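Local coordinates for hypothetical protein, GDSL-like Lipase/Acylhydrolase family protein (Bacteroides uniformis, PDB 4M8K), which is probably an ester hydrolase of the GDSL-like lipase/acylhydrolase family, with its physiological substrate not established, at residues 52-57 with 202-208; 29-34 with 44-49; 150-155 with 185-191. All blocks are in the same frame, centred on the assembly; numbering follows the deposited sequence. Where two conformers were deposited one is given.

In the fold
Interactions 1 and 2 are neighbours, their centres about 10 Å apart, and together they wall the acetate site beyond the end of strand 22-27. Interaction 2 closes first, within the long loop between strand 22-27 and helix 64-71; interaction 1 then joins a later part of that loop to the turn carrying H205. Interaction 3 falls between the two segments of interaction 1 in sequence but on the opposite side of the chain's centre, about 30 Å from interaction 1 and about 27 Å from interaction 2, centre to centre. The probable active site is thus built largely from loops and turns beyond the five-stranded parallel sheet, while helices 146-160 and 176-189 pair on strand 165-170, far from the acetate.

Interaction 1 of 3, residues 52-57 with 202-208; sequences KKENDV and QWGHPSV. With ACT (acetate ion), chain C.
The indole of W203 lies against the backbone and side chain of E54: E54 N sits over one face, and in the modelled conformer E54 CB makes a CH-pi contact, 3.7 Å from the centroid of the five-membered ring. K53 CD meets the indole at its edge, while the K53 ammonium turns away to W45. A broad, flat tryptophan suits this place because it can cover the loop backbone at E54 and the CH2 groups beside it. The H205 ring stacks with W45, and at its edge NE2 donates to ACT O at 2.8 Å; on its other nitrogen, ND1 donates to W203 O, which fixes the ring's rotation.

N55 ties the segments together. With CG anti to its backbone N (chi1 175°), its ND2 reaches P206 O at 2.9 Å and Q202 O at 3.0 Å, both acceptors close to the amide plane, while OD1 takes V57 N in an Asx turn. An asparagine fits because one flat group both donates and accepts. In the other direction, Q202 OE1 accepts D56 N at 2.9 Å through a rather bent bond (133°). D56 OD1, on its syn side, accepts V208 N at 2.8 Å; a carboxylate at this helix N-terminus is probably favourable.

S207 is the N-cap of helix 208-222, following strand 205-206, and V57 and P206 both rest on M211 of that helix.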
loop_
_atom_site.group_PDB
_atom_site.type_symbol
_atom_site.label_atom_id
_atom_site.label_comp_id
_atom_site.label_asym_id
_atom_site.label_seq_id
_atom_site.Cartn_x
_atom_site.Cartn_y
_atom_site.Cartn_z
ATOM N N LYS A 52 -20.825 -5.259 8.112
ATOM C CA LYS A 52 -20.345 -6.606 7.876
ATOM C C LYS A 52 -20.111 -6.939 6.399
ATOM O O LYS A 52 -20.949 -6.649 5.554
ATOM C CB LYS A 52 -21.367 -7.562 8.442
ATOM C CG LYS A 52 -20.991 -9.016 8.287
ATOM C CD LYS A 52 -22.235 -9.885 8.361
ATOM C CE LYS A 52 -21.858 -11.345 8.534
ATOM N NZ LYS A 52 -20.777 -11.733 7.572
ATOM N N LYS A 53 -18.984 -7.575 6.110
ATOM C CA LYS A 53 -18.583 -7.985 4.777
ATOM C C LYS A 53 -18.747 -9.510 4.635
ATOM O O LYS A 53 -18.752 -10.198 5.634
ATOM C CB LYS A 53 -17.122 -7.594 4.548
ATOM C CG LYS A 53 -16.808 -6.096 4.706
ATOM C CD LYS A 53 -17.540 -5.257 3.646
ATOM C CE LYS A 53 -17.133 -3.790 3.641
ATOM N NZ LYS A 53 -17.058 -3.284 5.040
ATOM N N GLU A 54 -18.946 -10.037 3.427
ATOM C CA GLU A 54 -18.956 -11.504 3.222
ATOM C C GLU A 54 -17.521 -11.894 2.951
ATOM O O GLU A 54 -17.112 -12.079 1.823
ATOM C CB GLU A 54 -19.923 -11.913 2.097
ATOM C CG GLU A 54 -21.340 -11.419 2.424
ATOM C CD GLU A 54 -21.873 -12.023 3.725
ATOM O OE1 GLU A 54 -21.954 -13.266 3.805
ATOM O OE2 GLU A 54 -22.193 -11.274 4.684
ATOM N N ASN A 55 -16.758 -11.941 4.046
ATOM C CA ASN A 55 -15.342 -12.129 4.050
ATOM C C ASN A 55 -14.999 -12.542 5.482
ATOM O O ASN A 55 -15.549 -11.994 6.458
ATOM C CB ASN A 55 -14.610 -10.819 3.646
ATOM C CG ASN A 55 -13.078 -10.912 3.739
ATOM O OD1 ASN A 55 -12.512 -11.137 4.823
ATOM N ND2 ASN A 55 -12.392 -10.703 2.601
ATOM N N ASP A 56 -14.125 -13.525 5.616
ATOM C CA ASP A 56 -13.979 -14.213 6.891
ATOM C C ASP A 56 -12.959 -13.596 7.805
ATOM O O ASP A 56 -12.705 -14.134 8.887
ATOM C CB ASP A 56 -13.629 -15.673 6.661
ATOM C CG ASP A 56 -12.298 -15.878 5.964
ATOM O OD1 ASP A 56 -11.593 -14.899 5.634
ATOM O OD2 ASP A 56 -11.986 -17.069 5.650
ATOM N N VAL A 57 -12.348 -12.467 7.414
ATOM C CA VAL A 57 -11.436 -11.771 8.321
ATOM C C VAL A 57 -12.215 -10.984 9.378
ATOM O O VAL A 57 -12.887 -10.052 9.022
ATOM C CB VAL A 57 -10.481 -10.819 7.564
ATOM C CG1 VAL A 57 -9.686 -10.007 8.523
ATOM C CG2 VAL A 57 -9.569 -11.632 6.685
ATOM N N GLN A 202 -12.266 -12.863 -0.887
ATOM C CA GLN A 202 -13.709 -12.904 -0.706
ATOM C C GLN A 202 -14.207 -11.494 -0.795
ATOM O O GLN A 202 -13.713 -10.615 -0.104
ATOM C CB GLN A 202 -14.024 -13.499 0.637
ATOM C CG GLN A 202 -13.531 -14.936 0.718
ATOM C CD GLN A 202 -13.634 -15.536 2.088
ATOM O OE1 GLN A 202 -13.960 -14.867 3.039
ATOM N NE2 GLN A 202 -13.352 -16.827 2.185
ATOM N N TRP A 203 -15.217 -11.264 -1.623
ATOM C CA TRP A 203 -15.727 -9.902 -1.854
ATOM C C TRP A 203 -14.621 -8.987 -2.278
ATOM O O TRP A 203 -14.590 -7.813 -1.858
ATOM C CB TRP A 203 -16.480 -9.337 -0.638
ATOM C CG TRP A 203 -17.929 -9.524 -0.705
ATOM C CD1 TRP A 203 -18.625 -10.432 -1.459
ATOM C CD2 TRP A 203 -18.908 -8.747 -0.011
ATOM N NE1 TRP A 203 -19.974 -10.269 -1.258
ATOM C CE2 TRP A 203 -20.175 -9.230 -0.394
ATOM C CE3 TRP A 203 -18.830 -7.647 0.862
ATOM C CZ2 TRP A 203 -21.374 -8.717 0.140
ATOM C CZ3 TRP A 203 -20.022 -7.122 1.389
ATOM C CH2 TRP A 203 -21.270 -7.665 1.023
ATOM N N GLY A 204 -13.730 -9.524 -3.108
ATOM C CA GLY A 204 -12.658 -8.731 -3.773
ATOM C C GLY A 204 -11.527 -8.308 -2.857
ATOM O O GLY A 204 -10.568 -7.578 -3.289
ATOM N N HIS A 205 -11.540 -8.838 -1.637
ATOM C CA HIS A 205 -10.506 -8.491 -0.647
ATOM C C HIS A 205 -9.946 -9.718 0.063
ATOM O O HIS A 205 -10.599 -10.735 0.143
ATOM C CB HIS A 205 -11.073 -7.510 0.345
ATOM C CG HIS A 205 -11.550 -6.230 -0.276
ATOM N ND1 HIS A 205 -12.658 -6.177 -1.081
ATOM C CD2 HIS A 205 -11.054 -4.973 -0.244
ATOM C CE1 HIS A 205 -12.873 -4.934 -1.459
ATOM N NE2 HIS A 205 -11.887 -4.184 -1.003
ATOM N N PRO A 206 -8.703 -9.645 0.532
ATOM C CA PRO A 206 -8.174 -10.936 1.023
ATOM C C PRO A 206 -8.952 -11.518 2.195
ATOM O O PRO A 206 -9.485 -10.781 3.051
ATOM C CB PRO A 206 -6.755 -10.594 1.435
ATOM C CG PRO A 206 -6.374 -9.422 0.574
ATOM C CD PRO A 206 -7.662 -8.611 0.479
ATOM N N SER A 207 -9.050 -12.843 2.153
ATOM C CA SER A 207 -9.598 -13.687 3.176
ATOM C C SER A 207 -8.519 -13.937 4.196
ATOM O O SER A 207 -7.381 -13.489 4.040
ATOM C CB SER A 207 -10.040 -15.032 2.557
ATOM O OG SER A 207 -8.919 -15.754 2.059
ATOM N N VAL A 208 -8.856 -14.688 5.218
ATOM C CA VAL A 208 -7.895 -15.054 6.231
ATOM C C VAL A 208 -6.734 -15.776 5.574
ATOM O O VAL A 208 -5.583 -15.447 5.815
ATOM C CB VAL A 208 -8.532 -15.930 7.304
ATOM C CG1 VAL A 208 -7.451 -16.621 8.178
ATOM C CG2 VAL A 208 -9.430 -15.095 8.188
HETATM C C ACT C . -9.991 -1.180 -1.752
HETATM O O ACT C . -11.090 -1.563 -1.317
HETATM O OXT ACT C . -9.502 -0.133 -1.328
HETATM C CH3 ACT C . -9.218 -1.970 -2.765
#

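Interaction 2 of 3, residues 29-34 with 44-49; sequences SYSTFY and CWYGVP. With ACT (acetate ion), chain C.
T32 OG1 is gripped twice: W45 N donates to it at 2.9 Å, nearly straight (167°), and the hydroxyl in turn donates to S29 O. Threonine suits the spot, since with OG1 set between its own backbone N and carbonyl carbon (chi1 63°) it can bridge its own turn to the facing loop. S29 O also takes T32 N, from the same face of its carbonyl plane as the hydroxyl, and the Y46 ring brings its edge to this oxygen.

Further along, Y34 N bonds to Y46 O at 2.9 Å, joining the two backbones; Y46 N, by contrast, is buried without a partner. The F33 ring folds back under this link, with Y46 O and G47 N over one face. G47, with no side chain, lets its CA lie on that ring in a CH-pi contact 4.1 Å from the centroid, and its positive phi also suits glycine. At the rim P49 CD makes a CH-pi contact over a face of the Y34 ring, 3.7 Å from its centroid, the two side chains crossing at about a right angle.

W45 CB packs 3.5 Å from S29 OG, while its indole stacks with H205; the phenol of Y46 bonds to P206 O and that of Y30 to G204 O. An acetate, probably from the crystallisation liquor, takes S29 N at 3.1 Å through OXT and the S29 hydroxyl through its other oxygen, and is held as well by G84 N and N122 ND2. S29 belongs to the Gly-Asp-Ser motif that names the family, and the arrangement is consistent with an SGNH-hydrolase active site, with S29 probably the nucleophile and S29 N, G84 N and N122 ND2 probably forming the oxyanion hole.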
loop_
_atom_site.group_PDB
_atom_site.type_symbol
_atom_site.label_atom_id
_atom_site.label_comp_id
_atom_site.label_asym_id
_atom_site.label_seq_id
_atom_site.Cartn_x
_atom_site.Cartn_y
_atom_site.Cartn_z
ATOM N N SER A 29 -7.904 -0.485 1.263
ATOM C CA SER A 29 -8.727 -1.404 2.101
ATOM C C SER A 29 -7.975 -2.646 2.523
ATOM O O SER A 29 -8.249 -3.183 3.589
ATOM C CB SER A 29 -9.960 -1.910 1.369
ATOM O OG SER A 29 -10.950 -0.938 1.126
ATOM N N TYR A 30 -7.046 -3.141 1.679
ATOM C CA TYR A 30 -6.394 -4.445 1.912
ATOM C C TYR A 30 -5.515 -4.394 3.186
ATOM O O TYR A 30 -5.200 -5.420 3.794
ATOM C CB TYR A 30 -5.505 -4.880 0.734
ATOM C CG TYR A 30 -6.172 -5.573 -0.448
ATOM C CD1 TYR A 30 -7.423 -5.210 -0.895
ATOM C CD2 TYR A 30 -5.497 -6.575 -1.147
ATOM C CE1 TYR A 30 -8.015 -5.849 -1.985
ATOM C CE2 TYR A 30 -6.059 -7.195 -2.232
ATOM C CZ TYR A 30 -7.326 -6.825 -2.661
ATOM O OH TYR A 30 -7.931 -7.486 -3.734
ATOM N N SER A 31 -5.148 -3.182 3.569
ATOM C CA SER A 31 -4.267 -2.928 4.718
ATOM C C SER A 31 -4.988 -2.189 5.856
ATOM O O SER A 31 -4.346 -1.665 6.784
ATOM C CB SER A 31 -3.033 -2.163 4.219
ATOM O OG SER A 31 -2.325 -2.932 3.255
ATOM N N THR A 32 -6.320 -2.137 5.801
ATOM C CA THR A 32 -7.104 -1.467 6.836
ATOM C C THR A 32 -7.632 -2.441 7.871
ATOM O O THR A 32 -7.828 -3.615 7.588
ATOM C CB THR A 32 -8.361 -0.669 6.341
ATOM O OG1 THR A 32 -9.338 -1.537 5.711
ATOM C CG2 THR A 32 -7.948 0.466 5.431
ATOM N N PHE A 33 -7.843 -1.922 9.077
ATOM C CA PHE A 33 -8.678 -2.568 10.109
ATOM C C PHE A 33 -9.152 -1.460 11.029
ATOM O O PHE A 33 -8.337 -0.635 11.508
ATOM C CB PHE A 33 -7.953 -3.698 10.904
ATOM C CG PHE A 33 -8.910 -4.701 11.513
ATOM C CD1 PHE A 33 -9.518 -4.436 12.729
ATOM C CD2 PHE A 33 -9.221 -5.903 10.857
ATOM C CE1 PHE A 33 -10.445 -5.318 13.281
ATOM C CE2 PHE A 33 -10.116 -6.810 11.400
ATOM C CZ PHE A 33 -10.756 -6.514 12.617
ATOM N N TYR A 34 -10.463 -1.399 11.222
ATOM C CA TYR A 34 -11.096 -0.451 12.160
ATOM C C TYR A 34 -10.323 -0.304 13.465
ATOM O O TYR A 34 -10.023 -1.315 14.144
ATOM C CB TYR A 34 -12.547 -0.909 12.447
ATOM C CG TYR A 34 -13.361 0.144 13.131
ATOM C CD1 TYR A 34 -13.697 1.323 12.461
ATOM C CD2 TYR A 34 -13.773 -0.004 14.462
ATOM C CE1 TYR A 34 -14.405 2.321 13.074
ATOM C CE2 TYR A 34 -14.522 1.002 15.093
ATOM C CZ TYR A 34 -14.837 2.155 14.374
ATOM O OH TYR A 34 -15.548 3.181 14.934
ATOM N N CYS A 44 -12.136 2.423 6.628
ATOM C CA CYS A 44 -11.713 1.008 6.736
ATOM C C CYS A 44 -12.694 0.047 6.066
ATOM O O CYS A 44 -13.863 0.352 5.938
ATOM C CB CYS A 44 -11.599 0.664 8.206
ATOM S SG CYS A 44 -10.224 1.501 9.045
ATOM N N TRP A 45 -12.229 -1.135 5.699
ATOM C CA TRP A 45 -13.036 -2.161 5.104
ATOM C C TRP A 45 -13.269 -3.310 6.077
ATOM O O TRP A 45 -14.333 -3.871 6.098
ATOM C CB TRP A 45 -12.346 -2.667 3.834
ATOM C CG TRP A 45 -13.242 -3.412 2.869
ATOM C CD1 TRP A 45 -13.932 -2.877 1.849
ATOM C CD2 TRP A 45 -13.465 -4.830 2.813
ATOM N NE1 TRP A 45 -14.587 -3.864 1.169
ATOM C CE2 TRP A 45 -14.282 -5.075 1.724
ATOM C CE3 TRP A 45 -13.005 -5.928 3.573
ATOM C CZ2 TRP A 45 -14.738 -6.361 1.409
ATOM C CZ3 TRP A 45 -13.394 -7.172 3.231
ATOM C CH2 TRP A 45 -14.291 -7.398 2.181
ATOM N N TYR A 46 -12.263 -3.630 6.883
ATOM C CA TYR A 46 -12.355 -4.722 7.860
ATOM C C TYR A 46 -12.673 -4.240 9.280
ATOM O O TYR A 46 -12.157 -3.248 9.729
ATOM C CB TYR A 46 -11.040 -5.478 7.906
ATOM C CG TYR A 46 -10.622 -6.164 6.609
ATOM C CD1 TYR A 46 -11.032 -7.462 6.350
ATOM C CD2 TYR A 46 -9.810 -5.531 5.660
ATOM C CE1 TYR A 46 -10.678 -8.115 5.160
ATOM C CE2 TYR A 46 -9.442 -6.189 4.477
ATOM C CZ TYR A 46 -9.851 -7.466 4.246
ATOM O OH TYR A 46 -9.479 -8.139 3.098
ATOM N N GLY A 47 -13.471 -5.010 9.995
ATOM C CA GLY A 47 -13.763 -4.725 11.400
ATOM C C GLY A 47 -14.647 -3.529 11.687
ATOM O O GLY A 47 -14.648 -3.050 12.818
ATOM N N VAL A 48 -15.436 -3.074 10.710
ATOM C CA VAL A 48 -16.216 -1.858 10.865
ATOM C C VAL A 48 -17.606 -2.231 11.452
ATOM O O VAL A 48 -18.388 -2.903 10.808
ATOM C CB VAL A 48 -16.419 -1.105 9.558
ATOM C CG1 VAL A 48 -17.286 0.124 9.759
ATOM C CG2 VAL A 48 -15.075 -0.687 8.920
ATOM N N PRO A 49 -17.921 -1.766 12.654
ATOM C CA PRO A 49 -19.246 -2.101 13.241
ATOM C C PRO A 49 -20.416 -1.707 12.336
ATOM O O PRO A 49 -20.450 -0.570 11.827
ATOM C CB PRO A 49 -19.274 -1.291 14.519
ATOM C CG PRO A 49 -17.855 -0.987 14.828
ATOM C CD PRO A 49 -17.121 -0.911 13.531
HETATM C C ACT C . -9.991 -1.180 -1.752
HETATM O O ACT C . -11.090 -1.563 -1.317
HETATM O OXT ACT C . -9.502 -0.133 -1.328
HETATM C CH3 ACT C . -9.218 -1.970 -2.765
#

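Interaction 3 of 3, residues 150-155 with 185-191; sequences FCYLLA and ICRHYGI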
loop_
_atom_site.group_PDB
_atom_site.type_symbol
_atom_site.label_atom_id
_atom_site.label_comp_id
_atom_site.label_asym_id
_atom_site.label_seq_id
_atom_site.Cartn_x
_atom_site.Cartn_y
_atom_site.Cartn_z
ATOM N N PHE A 150 2.188 7.537 -9.692
ATOM C CA PHE A 150 3.014 6.497 -9.099
ATOM C C PHE A 150 4.471 6.848 -9.200
ATOM O O PHE A 150 5.245 6.609 -8.277
ATOM C CB PHE A 150 2.732 5.122 -9.750
ATOM C CG PHE A 150 3.306 3.988 -8.984
ATOM C CD1 PHE A 150 2.716 3.520 -7.818
ATOM C CD2 PHE A 150 4.475 3.376 -9.434
ATOM C CE1 PHE A 150 3.316 2.494 -7.084
ATOM C CE2 PHE A 150 5.044 2.316 -8.728
ATOM C CZ PHE A 150 4.463 1.881 -7.555
ATOM N N CYS A 151 4.877 7.453 -10.318
ATOM C CA CYS A 151 6.232 8.010 -10.354
ATOM C C CYS A 151 6.411 9.054 -9.235
ATOM O O CYS A 151 7.439 9.093 -8.552
ATOM C CB CYS A 151 6.503 8.667 -11.713
ATOM S SG CYS A 151 6.533 7.584 -13.187
ATOM N N TYR A 152 5.442 9.973 -9.096
ATOM C CA TYR A 152 5.601 11.065 -8.136
ATOM C C TYR A 152 5.686 10.445 -6.734
ATOM O O TYR A 152 6.439 10.906 -5.864
ATOM C CB TYR A 152 4.493 12.116 -8.310
ATOM C CG TYR A 152 4.345 13.154 -7.187
ATOM C CD1 TYR A 152 3.608 12.879 -6.029
ATOM C CD2 TYR A 152 4.906 14.402 -7.294
ATOM C CE1 TYR A 152 3.449 13.830 -5.011
ATOM C CE2 TYR A 152 4.728 15.363 -6.301
ATOM C CZ TYR A 152 4.008 15.080 -5.176
ATOM O OH TYR A 152 3.883 16.018 -4.199
ATOM N N LEU A 153 4.942 9.376 -6.536
ATOM C CA LEU A 153 4.877 8.689 -5.240
ATOM C C LEU A 153 6.232 8.175 -4.843
ATOM O O LEU A 153 6.760 8.512 -3.765
ATOM C CB LEU A 153 3.851 7.536 -5.301
ATOM C CG LEU A 153 3.651 6.748 -3.992
ATOM C CD1 LEU A 153 3.155 7.644 -2.869
ATOM C CD2 LEU A 153 2.678 5.600 -4.192
ATOM N N LEU A 154 6.816 7.336 -5.682
ATOM C CA LEU A 154 8.126 6.784 -5.325
ATOM C C LEU A 154 9.186 7.886 -5.249
ATOM O O LEU A 154 10.043 7.860 -4.376
ATOM C CB LEU A 154 8.554 5.689 -6.275
ATOM C CG LEU A 154 7.566 4.515 -6.432
ATOM C CD1 LEU A 154 8.225 3.366 -7.177
ATOM C CD2 LEU A 154 7.085 4.010 -5.093
ATOM N N ALA A 155 9.117 8.839 -6.153
ATOM C CA ALA A 155 10.135 9.903 -6.207
ATOM C C ALA A 155 10.101 10.665 -4.921
ATOM O O ALA A 155 11.120 10.905 -4.320
ATOM C CB ALA A 155 9.885 10.826 -7.386
ATOM N N ILE A 185 7.990 1.388 -13.173
ATOM C CA ILE A 185 8.303 2.545 -12.347
ATOM C C ILE A 185 9.101 2.150 -11.097
ATOM O O ILE A 185 10.072 2.871 -10.762
ATOM C CB ILE A 185 7.004 3.359 -11.984
ATOM C CG1 ILE A 185 6.359 3.897 -13.254
ATOM C CG2 ILE A 185 7.330 4.518 -11.068
ATOM C CD1 ILE A 185 4.948 4.396 -13.086
ATOM N N CYS A 186 8.747 1.043 -10.414
ATOM C CA CYS A 186 9.594 0.499 -9.366
ATOM C C CYS A 186 11.019 0.268 -9.851
ATOM O O CYS A 186 11.986 0.647 -9.178
ATOM C CB CYS A 186 9.067 -0.813 -8.859
ATOM S SG CYS A 186 7.588 -0.596 -7.809
ATOM N N ARG A 187 11.158 -0.321 -11.021
ATOM C CA ARG A 187 12.519 -0.533 -11.605
ATOM C C ARG A 187 13.258 0.810 -11.842
ATOM O O ARG A 187 14.460 0.947 -11.523
ATOM C CB ARG A 187 12.429 -1.376 -12.880
ATOM C CG ARG A 187 13.815 -1.637 -13.552
ATOM C CD ARG A 187 13.865 -1.532 -15.099
ATOM N NE ARG A 187 13.285 -0.275 -15.624
ATOM C CZ ARG A 187 13.917 0.899 -15.681
ATOM N NH1 ARG A 187 15.171 1.010 -15.286
ATOM N NH2 ARG A 187 13.301 1.980 -16.156
ATOM N N HIS A 188 12.553 1.809 -12.364
ATOM C CA HIS A 188 13.173 3.119 -12.545
ATOM C C HIS A 188 13.771 3.615 -11.229
ATOM O O HIS A 188 14.880 4.034 -11.184
ATOM C CB HIS A 188 12.160 4.143 -13.068
ATOM C CG HIS A 188 12.741 5.520 -13.280
ATOM N ND1 HIS A 188 13.318 5.916 -14.478
ATOM C CD2 HIS A 188 12.859 6.583 -12.442
ATOM C CE1 HIS A 188 13.774 7.155 -14.369
ATOM N NE2 HIS A 188 13.522 7.580 -13.141
ATOM N N TYR A 189 12.984 3.567 -10.154
ATOM C CA TYR A 189 13.392 4.125 -8.875
ATOM C C TYR A 189 14.189 3.150 -7.983
ATOM O O TYR A 189 14.614 3.531 -6.887
ATOM C CB TYR A 189 12.165 4.698 -8.153
ATOM C CG TYR A 189 11.668 6.007 -8.797
ATOM C CD1 TYR A 189 12.335 7.211 -8.595
ATOM C CD2 TYR A 189 10.578 6.000 -9.645
ATOM C CE1 TYR A 189 11.864 8.384 -9.172
ATOM C CE2 TYR A 189 10.127 7.148 -10.254
ATOM C CZ TYR A 189 10.756 8.343 -9.995
ATOM O OH TYR A 189 10.274 9.466 -10.649
ATOM N N GLY A 190 14.471 1.947 -8.480
ATOM C CA GLY A 190 15.277 0.980 -7.725
ATOM C C GLY A 190 14.536 0.508 -6.483
ATOM O O GLY A 190 15.145 0.278 -5.464
ATOM N N ILE A 191 13.215 0.473 -6.547
ATOM C CA ILE A 191 12.398 -0.036 -5.469
ATOM C C ILE A 191 11.943 -1.470 -5.766
ATOM O O ILE A 191 11.346 -1.737 -6.851
ATOM C CB ILE A 191 11.129 0.817 -5.311
ATOM C CG1 ILE A 191 11.426 2.256 -4.885
ATOM C CG2 ILE A 191 10.138 0.149 -4.344
ATOM C CD1 ILE A 191 12.309 2.381 -3.685
#
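F150 turns the edge of its ring toward the facing helix. Its CG is anti to the backbone N (chi1 -167°), which swings the phenyl across so that CD2 comes 3.5 Å from I185 CG2, with I185 CB near the ring plane. C186 SG meets the same rim in a sulfur-aromatic contact, 4.0 Å from F150 CE2. The two branches of I185 spread over F150 and C151, CD1 touching C151 SG at 3.6 Å; a beta-branched chain is well suited to covering both neighbours.

Y189 lays a ring face toward A155 N, with A155 CB 3.6 Å from Y189 CE1. The small alanine lets the phenol come close to the helix backbone. H188 covers the opposite face of this ring. Between these groups L154 points across the contact: its CB lies by Y189 CD2, and its CD1 reaches C186 CA at 3.9 Å and I191 CG1 at 4.1 Å. I191 is brought back there by the Schellman motif at G190, whose positive phi a glycine adopts easily.

The axes of segments 150-155 and 185-189 come within 9.9 Å and cross at -32°. Helices 146-160 and 176-189 flank strand 165-170 in sequence; F150 and C186 of the helices touch N168, and I191, beyond the Schellman turn, touches I166.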